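Local coordinates for protein 2-oxoglutarate-dependent dioxygenase tropC (Talaromyces stipitatus, PDB 6XJJ) that acts as an iron(II)- and 2-oxoglutarate-dependent dioxygenase in the biosynthesis of fungal tropolones, at residues F142-E147 / N163-G168; E180-M185 / P218-R223; V249-Q254 / D279-N284. One frame throughout, in Å; residues are numbered along the deposited sequence.

In the fold
The three contacts follow one another along the chain, each closing before the next opens, and all reach the same mixed sheet. Contact 1 and contact 2 have centres about 12 Å apart and share neighbouring strands 139-144 and 222-227, joined where Thr144 N probably donates to Met222 O (3.0 Å). The centre of contact 3, on strands 249-253 and 281-285, is about 12 Å from that of contact 2 and about 21 Å from that of contact 1. Helix 171-204 links contacts 2 and 3, with Met185 on Ile251 and Tyr181 on Phe281. The series therefore runs from the N-terminal family region, at contact 1, into the oxygenase core, where contact 3 borders the iron site.

Contact 1: F142-E147 / N163-G168; sequences FITGAE and NLWPEG
Asn163 reaches the turn that follows strand 139-144 with CG anti to its carbonyl carbon (chi1 -69°), while Glu147, trans about its first bond and bent at chi2, curls its carboxylate back to meet it. The amide of Asn163 uses both ends on one residue. Gly145 N donates to Asn163 OD1 at 2.8 Å, in the carbonyl plane and on a lone pair. In return Asn163 ND2 donates to Gly145 O at 3.1 Å, from 40° above the plane of that peptide carbonyl. Two nearly straight bonds fix the rotation of the amide, a side chain standing in for a backbone partner just beyond the strand end. ND2 also donates to Glu147 OE1, though the modelled bond is too short for its length to be trusted, and Asn163 N makes a weak 3.4 Å bond to Glu147 OE2. Beside these polar groups, Phe142 turns its edge to the backbone, with Leu164 O in the ring plane 3.3 Å from CZ; the Phe142 and Trp165 side chains cross at about a right angle, CZ to CE3 4.2 Å. In the fold, Trp165 rests on Arg175, Val178 and Met179 of helix 171-204, Phe142 meets the rings of Phe98 and Phe174, and strand 139-144 pairs through its backbone with strand 222-227.

Contact 2: E180-M185 / P218-R223; sequences EYRALM and PSIPMR
Met222 and Tyr181 form a Met-aromatic contact where the long helix 171-204 lies against the sheet of the double-stranded beta-helix fold common to 2-oxoglutarate oxygenases. The sulfur supports the assignment: SD lies 4.9 Å from the centroid of the Tyr181 ring and 77° off its normal, so it addresses the edge and not a face. Met222 leaves the start of strand 222-227 with its chain extended through chi1 and chi2 and then bends at chi3 (-65°), which delivers CE to the helix surface. There the methyl group is gathered by three side chains of the helix, two adjacent and the third one turn on: it lies in the plane of the Tyr181 ring at CD2 (3.4 Å), beside CG of Arg182, and 3.7 Å from Met185 CG. Val314 and Phe316 of strand 311-318 also touch the Met222 side chain, so this part of the contact is closely packed and buried. The contact thins toward the loop; on the helix, Glu180 and Ala183 are exposed to solvent and take no part. Ile220 points toward the helix and lays CG1 3.5 Å from Arg182 NH2, beside the guanidinium. Between the methionine and the loop, Arg182 and Met222 run past each other in opposite directions. The Arg182 chain, bent at chi3, turns the edge of its guanidinium to the loop before the strand, where NH2 donates to Ile220 O in a bond modelled too short to be judged by length. The same oxygen receives a second, weak bond from Arg182 NH1, 3.2 Å long and strongly bent at 123°.

Contact 3: V249-Q254 / D279-N284; sequences VSILLQ and DAFVIN
Ser250 pairs with Asn284, and Leu252 with Val282, as antiparallel hydrogen-bonded pairs of strands whose axes approach to 4.5 Å with N-to-C directions 158° apart. Four backbone bonds define the register, from Leu252 N to Val282 O at 2.8 Å to Asn284 N to Ser250 O at 3.2 Å. Ile251 and Ile283 make the non-hydrogen-bonded pair between them. Their side chains lie alongside each other and point the same way; Ile283, turned at chi2, folds CD1 against CG1 and CG2 of Ile251, at 3.5 Å from CG1. Ile251 CG2 also meets CB of Phe281, whose ring reaches on to Leu253, CE1 to CD1 being 4.0 Å. Helix 171-204 backs this face, with Met185 and Val189 on Ile251 and Tyr181 on Leu253 and Phe281. The two strands are adjacent in the major sheet of the jelly-roll core of the 2-oxoglutarate oxygenases, and the reverse face, with Ser250, Leu252, Val282 and Asn284, leads to the metal. On it Leu252 and Val282 lie side by side, CB to CB 3.9 Å. Asn284 adopts the rotamer with CG between its backbone N and carbonyl carbon (chi1 59°), which brings OD1 to CB of Ser250 and leaves ND2 to bond Asp245 OD2. Ser250 OG bonds that same carboxylate oxygen, so two second-shell groups from neighbouring strands position a ligand of the iron seen in the structure. Farther along, Gln254 lays NE2 by Val282 CG2, while its OE1 accepts a weak hydrogen bond from Arg311 NH1, on a residue predicted to bind 2-oxoglutarate.

Contact 1: F142-E147 / N163-G168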
# COMPACT_ATOMS: atom_id res chain seq x y z
N PHE A 142 -0.80 6.45 -10.88
CA PHE A 142 -2.10 7.12 -10.82
C PHE A 142 -2.59 7.05 -9.38
O PHE A 142 -2.56 5.99 -8.76
CB PHE A 142 -3.11 6.45 -11.76
CG PHE A 142 -4.54 6.95 -11.62
CD1 PHE A 142 -4.92 8.18 -12.12
CD2 PHE A 142 -5.51 6.14 -11.03
CE1 PHE A 142 -6.23 8.63 -12.00
CE2 PHE A 142 -6.83 6.58 -10.92
CZ PHE A 142 -7.18 7.83 -11.40
N ILE A 143 -3.06 8.19 -8.85
CA ILE A 143 -3.27 8.37 -7.42
C ILE A 143 -4.74 8.65 -7.16
O ILE A 143 -5.33 9.55 -7.78
CB ILE A 143 -2.40 9.52 -6.88
CG1 ILE A 143 -0.93 9.23 -7.16
CG2 ILE A 143 -2.62 9.69 -5.38
CD1 ILE A 143 0.00 10.42 -6.96
N THR A 144 -5.33 7.90 -6.23
CA THR A 144 -6.68 8.15 -5.75
C THR A 144 -6.67 8.30 -4.23
O THR A 144 -5.69 7.99 -3.55
CB THR A 144 -7.65 7.03 -6.14
OG1 THR A 144 -7.16 5.78 -5.64
CG2 THR A 144 -7.80 6.95 -7.64
N GLY A 145 -7.78 8.81 -3.71
CA GLY A 145 -8.05 8.82 -2.29
C GLY A 145 -9.54 8.68 -2.06
O GLY A 145 -10.26 8.32 -2.99
N ALA A 146 -10.01 8.92 -0.84
CA ALA A 146 -11.45 8.86 -0.59
C ALA A 146 -12.13 9.99 -1.35
O ALA A 146 -11.61 11.10 -1.44
CB ALA A 146 -11.75 8.97 0.91
N GLU A 147 -13.30 9.70 -1.91
CA GLU A 147 -13.99 10.67 -2.75
C GLU A 147 -14.64 11.72 -1.86
O GLU A 147 -15.38 11.39 -0.93
CB GLU A 147 -15.06 10.01 -3.61
CG GLU A 147 -15.56 10.91 -4.72
CD GLU A 147 -14.57 11.00 -5.87
OE1 GLU A 147 -13.77 10.05 -6.01
OE2 GLU A 147 -14.57 12.01 -6.60
N ASN A 163 -11.30 12.91 -6.53
CA ASN A 163 -10.38 12.24 -7.44
C ASN A 163 -10.47 12.85 -8.84
O ASN A 163 -11.46 13.48 -9.20
CB ASN A 163 -10.68 10.75 -7.52
CG ASN A 163 -10.35 10.02 -6.24
OD1 ASN A 163 -9.18 9.87 -5.88
ND2 ASN A 163 -11.37 9.51 -5.57
N LEU A 164 -9.42 12.65 -9.62
CA LEU A 164 -9.44 12.97 -11.04
C LEU A 164 -9.56 11.69 -11.84
O LEU A 164 -8.84 10.72 -11.58
CB LEU A 164 -8.20 13.74 -11.48
CG LEU A 164 -7.96 15.12 -10.88
CD1 LEU A 164 -6.77 15.77 -11.58
CD2 LEU A 164 -9.19 16.00 -10.96
N TRP A 165 -10.45 11.69 -12.82
CA TRP A 165 -10.74 10.48 -13.56
C TRP A 165 -10.53 10.70 -15.05
O TRP A 165 -10.87 11.77 -15.57
CB TRP A 165 -12.18 10.01 -13.32
CG TRP A 165 -12.47 9.65 -11.87
CD1 TRP A 165 -13.15 10.40 -10.96
CD2 TRP A 165 -12.04 8.46 -11.18
NE1 TRP A 165 -13.20 9.75 -9.76
CE2 TRP A 165 -12.52 8.56 -9.86
CE3 TRP A 165 -11.31 7.33 -11.55
CZ2 TRP A 165 -12.30 7.57 -8.90
CZ3 TRP A 165 -11.08 6.34 -10.60
CH2 TRP A 165 -11.58 6.47 -9.29
N PRO A 166 -9.99 9.72 -15.77
CA PRO A 166 -9.70 9.92 -17.19
C PRO A 166 -10.97 9.97 -18.02
O PRO A 166 -11.80 9.06 -17.97
CB PRO A 166 -8.83 8.71 -17.56
CG PRO A 166 -9.25 7.66 -16.60
CD PRO A 166 -9.60 8.37 -15.32
N GLU A 167 -11.12 11.04 -18.80
CA GLU A 167 -12.30 11.21 -19.64
C GLU A 167 -12.45 10.08 -20.65
O GLU A 167 -13.57 9.75 -21.05
CB GLU A 167 -12.24 12.54 -20.38
CG GLU A 167 -11.05 12.67 -21.31
CD GLU A 167 -11.02 13.99 -22.04
OE1 GLU A 167 -12.05 14.69 -22.05
OE2 GLU A 167 -9.96 14.34 -22.62
N GLY A 168 -11.35 9.51 -21.11
CA GLY A 168 -11.38 8.53 -22.17
C GLY A 168 -11.74 7.12 -21.76
O GLY A 168 -11.75 6.22 -22.61

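Contact 2: E180-M185 / P218-R223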
# COMPACT_ATOMS: atom_id res chain seq x y z
N GLU A 180 -14.52 0.06 -6.19
CA GLU A 180 -14.87 -1.19 -5.54
C GLU A 180 -13.65 -1.84 -4.89
O GLU A 180 -13.72 -2.30 -3.75
CB GLU A 180 -15.51 -2.17 -6.53
CG GLU A 180 -16.92 -1.80 -6.99
CD GLU A 180 -17.46 -2.80 -7.99
OE1 GLU A 180 -16.71 -3.72 -8.38
OE2 GLU A 180 -18.63 -2.64 -8.42
N TYR A 181 -12.51 -1.87 -5.60
CA TYR A 181 -11.29 -2.41 -5.02
C TYR A 181 -10.88 -1.62 -3.78
O TYR A 181 -10.49 -2.20 -2.76
CB TYR A 181 -10.18 -2.41 -6.06
CG TYR A 181 -8.90 -3.07 -5.60
CD1 TYR A 181 -8.74 -4.44 -5.71
CD2 TYR A 181 -7.86 -2.33 -5.04
CE1 TYR A 181 -7.57 -5.06 -5.30
CE2 TYR A 181 -6.70 -2.94 -4.62
CZ TYR A 181 -6.56 -4.31 -4.75
OH TYR A 181 -5.41 -4.93 -4.34
N ARG A 182 -10.97 -0.29 -3.86
CA ARG A 182 -10.74 0.55 -2.69
C ARG A 182 -11.56 0.09 -1.49
O ARG A 182 -11.05 0.04 -0.36
CB ARG A 182 -11.05 2.02 -3.00
CG ARG A 182 -10.03 2.71 -3.90
CD ARG A 182 -10.40 4.17 -4.13
NE ARG A 182 -10.38 4.88 -2.86
CZ ARG A 182 -9.27 5.32 -2.27
NH1 ARG A 182 -8.07 5.13 -2.83
NH2 ARG A 182 -9.35 5.94 -1.11
N ALA A 183 -12.83 -0.23 -1.70
CA ALA A 183 -13.67 -0.67 -0.59
C ALA A 183 -13.16 -1.97 0.00
O ALA A 183 -13.06 -2.12 1.23
CB ALA A 183 -15.11 -0.82 -1.06
N LEU A 184 -12.84 -2.95 -0.85
CA LEU A 184 -12.24 -4.19 -0.36
C LEU A 184 -10.96 -3.91 0.40
O LEU A 184 -10.70 -4.53 1.43
CB LEU A 184 -11.98 -5.14 -1.52
CG LEU A 184 -13.20 -5.66 -2.29
CD1 LEU A 184 -12.75 -6.45 -3.51
CD2 LEU A 184 -14.06 -6.52 -1.41
N MET A 185 -10.13 -2.98 -0.10
CA MET A 185 -8.91 -2.64 0.63
C MET A 185 -9.22 -2.01 1.98
O MET A 185 -8.66 -2.42 3.00
CB MET A 185 -8.02 -1.70 -0.18
CG MET A 185 -7.42 -2.24 -1.47
SD MET A 185 -6.75 -3.90 -1.32
CE MET A 185 -5.72 -3.70 0.09
N PRO A 218 -10.96 7.70 7.52
CA PRO A 218 -9.52 7.51 7.32
C PRO A 218 -8.99 8.18 6.07
O PRO A 218 -9.72 8.43 5.10
CB PRO A 218 -9.40 5.99 7.21
CG PRO A 218 -10.71 5.58 6.59
CD PRO A 218 -11.75 6.53 7.11
N SER A 219 -7.69 8.46 6.09
CA SER A 219 -6.98 8.97 4.92
C SER A 219 -6.37 7.76 4.22
O SER A 219 -5.44 7.14 4.73
CB SER A 219 -5.91 9.98 5.33
OG SER A 219 -5.25 10.54 4.21
N ILE A 220 -6.93 7.41 3.07
CA ILE A 220 -6.61 6.14 2.43
C ILE A 220 -6.32 6.35 0.95
O ILE A 220 -7.17 6.08 0.09
CB ILE A 220 -7.74 5.12 2.63
CG1 ILE A 220 -9.09 5.78 2.36
CG2 ILE A 220 -7.65 4.52 4.02
CD1 ILE A 220 -10.24 4.81 2.28
N PRO A 221 -5.13 6.81 0.60
CA PRO A 221 -4.74 6.81 -0.81
C PRO A 221 -4.37 5.43 -1.30
O PRO A 221 -3.95 4.54 -0.55
CB PRO A 221 -3.52 7.75 -0.82
CG PRO A 221 -2.92 7.59 0.50
CD PRO A 221 -4.06 7.34 1.47
N MET A 222 -4.59 5.25 -2.59
CA MET A 222 -4.17 4.09 -3.36
C MET A 222 -3.44 4.59 -4.58
O MET A 222 -3.74 5.67 -5.09
CB MET A 222 -5.37 3.26 -3.80
CG MET A 222 -5.03 1.89 -4.45
SD MET A 222 -6.42 1.04 -5.18
CE MET A 222 -7.36 0.73 -3.75
N ARG A 223 -2.48 3.79 -5.07
CA ARG A 223 -1.77 4.12 -6.30
C ARG A 223 -1.78 2.93 -7.24
O ARG A 223 -1.52 1.80 -6.82
CB ARG A 223 -0.32 4.56 -6.02
CG ARG A 223 -0.25 5.80 -5.15
CD ARG A 223 1.08 6.52 -5.22
NE ARG A 223 1.10 7.68 -4.33
CZ ARG A 223 2.04 8.61 -4.34
NH1 ARG A 223 3.02 8.55 -5.22
NH2 ARG A 223 1.97 9.64 -3.50

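Contact 3: V249-Q254 / D279-N284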
# COMPACT_ATOMS: atom_id res chain seq x y z
N VAL A 249 -0.29 1.58 7.66
CA VAL A 249 -0.31 0.25 7.05
C VAL A 249 -0.35 0.44 5.54
O VAL A 249 -1.02 1.35 5.03
CB VAL A 249 -1.52 -0.58 7.54
CG1 VAL A 249 -1.55 -1.96 6.85
CG2 VAL A 249 -1.49 -0.72 9.06
N SER A 250 0.39 -0.41 4.82
CA SER A 250 0.35 -0.43 3.36
C SER A 250 0.04 -1.85 2.91
O SER A 250 0.52 -2.81 3.51
CB SER A 250 1.66 0.05 2.73
OG SER A 250 1.98 1.38 3.13
N ILE A 251 -0.77 -1.96 1.86
CA ILE A 251 -1.20 -3.26 1.34
C ILE A 251 -0.93 -3.25 -0.16
O ILE A 251 -1.51 -2.44 -0.89
CB ILE A 251 -2.69 -3.54 1.60
CG1 ILE A 251 -3.04 -3.33 3.07
CG2 ILE A 251 -2.99 -4.98 1.20
CD1 ILE A 251 -4.52 -3.38 3.37
N LEU A 252 -0.09 -4.17 -0.62
CA LEU A 252 0.40 -4.17 -1.99
C LEU A 252 -0.09 -5.42 -2.69
O LEU A 252 -0.09 -6.51 -2.11
CB LEU A 252 1.94 -4.13 -2.02
CG LEU A 252 2.69 -4.11 -3.35
CD1 LEU A 252 2.58 -2.75 -4.03
CD2 LEU A 252 4.14 -4.52 -3.14
N LEU A 253 -0.49 -5.27 -3.95
CA LEU A 253 -0.85 -6.39 -4.81
C LEU A 253 0.18 -6.47 -5.93
O LEU A 253 0.24 -5.58 -6.78
CB LEU A 253 -2.26 -6.21 -5.39
CG LEU A 253 -2.72 -7.24 -6.42
CD1 LEU A 253 -2.79 -8.63 -5.82
CD2 LEU A 253 -4.06 -6.84 -7.02
N GLN A 254 0.96 -7.54 -5.95
CA GLN A 254 1.94 -7.71 -7.00
C GLN A 254 1.34 -8.57 -8.11
O GLN A 254 0.25 -9.12 -7.98
CB GLN A 254 3.22 -8.37 -6.48
CG GLN A 254 3.73 -7.83 -5.20
CD GLN A 254 5.08 -8.39 -4.91
OE1 GLN A 254 5.70 -8.96 -5.80
NE2 GLN A 254 5.43 -8.47 -3.64
N ASP A 279 -2.39 -15.40 -4.35
CA ASP A 279 -3.54 -15.00 -3.54
C ASP A 279 -3.10 -14.30 -2.26
O ASP A 279 -3.67 -14.49 -1.19
CB ASP A 279 -4.43 -16.20 -3.20
CG ASP A 279 -5.15 -16.73 -4.42
OD1 ASP A 279 -5.21 -16.00 -5.43
OD2 ASP A 279 -5.65 -17.87 -4.37
N ALA A 280 -2.08 -13.46 -2.38
CA ALA A 280 -1.53 -12.77 -1.22
C ALA A 280 -1.51 -11.28 -1.47
O ALA A 280 -1.56 -10.81 -2.61
CB ALA A 280 -0.12 -13.28 -0.88
N PHE A 281 -1.48 -10.53 -0.37
CA PHE A 281 -1.11 -9.13 -0.39
C PHE A 281 0.14 -8.95 0.47
O PHE A 281 0.33 -9.65 1.47
CB PHE A 281 -2.25 -8.26 0.15
CG PHE A 281 -3.51 -8.37 -0.65
CD1 PHE A 281 -3.71 -7.58 -1.77
CD2 PHE A 281 -4.50 -9.27 -0.29
CE1 PHE A 281 -4.87 -7.67 -2.51
CE2 PHE A 281 -5.67 -9.37 -1.03
CZ PHE A 281 -5.86 -8.57 -2.14
N VAL A 282 0.98 -7.99 0.08
CA VAL A 282 2.15 -7.63 0.88
C VAL A 282 1.75 -6.53 1.84
O VAL A 282 1.21 -5.50 1.43
CB VAL A 282 3.33 -7.17 0.01
CG1 VAL A 282 4.49 -6.71 0.88
CG2 VAL A 282 3.79 -8.27 -0.90
N ILE A 283 2.03 -6.75 3.12
CA ILE A 283 1.66 -5.84 4.19
C ILE A 283 2.94 -5.34 4.83
O ILE A 283 3.82 -6.14 5.16
CB ILE A 283 0.78 -6.53 5.24
CG1 ILE A 283 -0.42 -7.24 4.59
CG2 ILE A 283 0.34 -5.54 6.30
CD1 ILE A 283 -1.34 -6.35 3.83
N ASN A 284 3.05 -4.03 5.00
CA ASN A 284 4.15 -3.48 5.78
C ASN A 284 3.69 -2.31 6.62
O ASN A 284 2.68 -1.66 6.33
CB ASN A 284 5.30 -2.99 4.90
CG ASN A 284 4.86 -1.93 3.95
OD1 ASN A 284 3.78 -2.01 3.38
ND2 ASN A 284 5.61 -0.84 3.90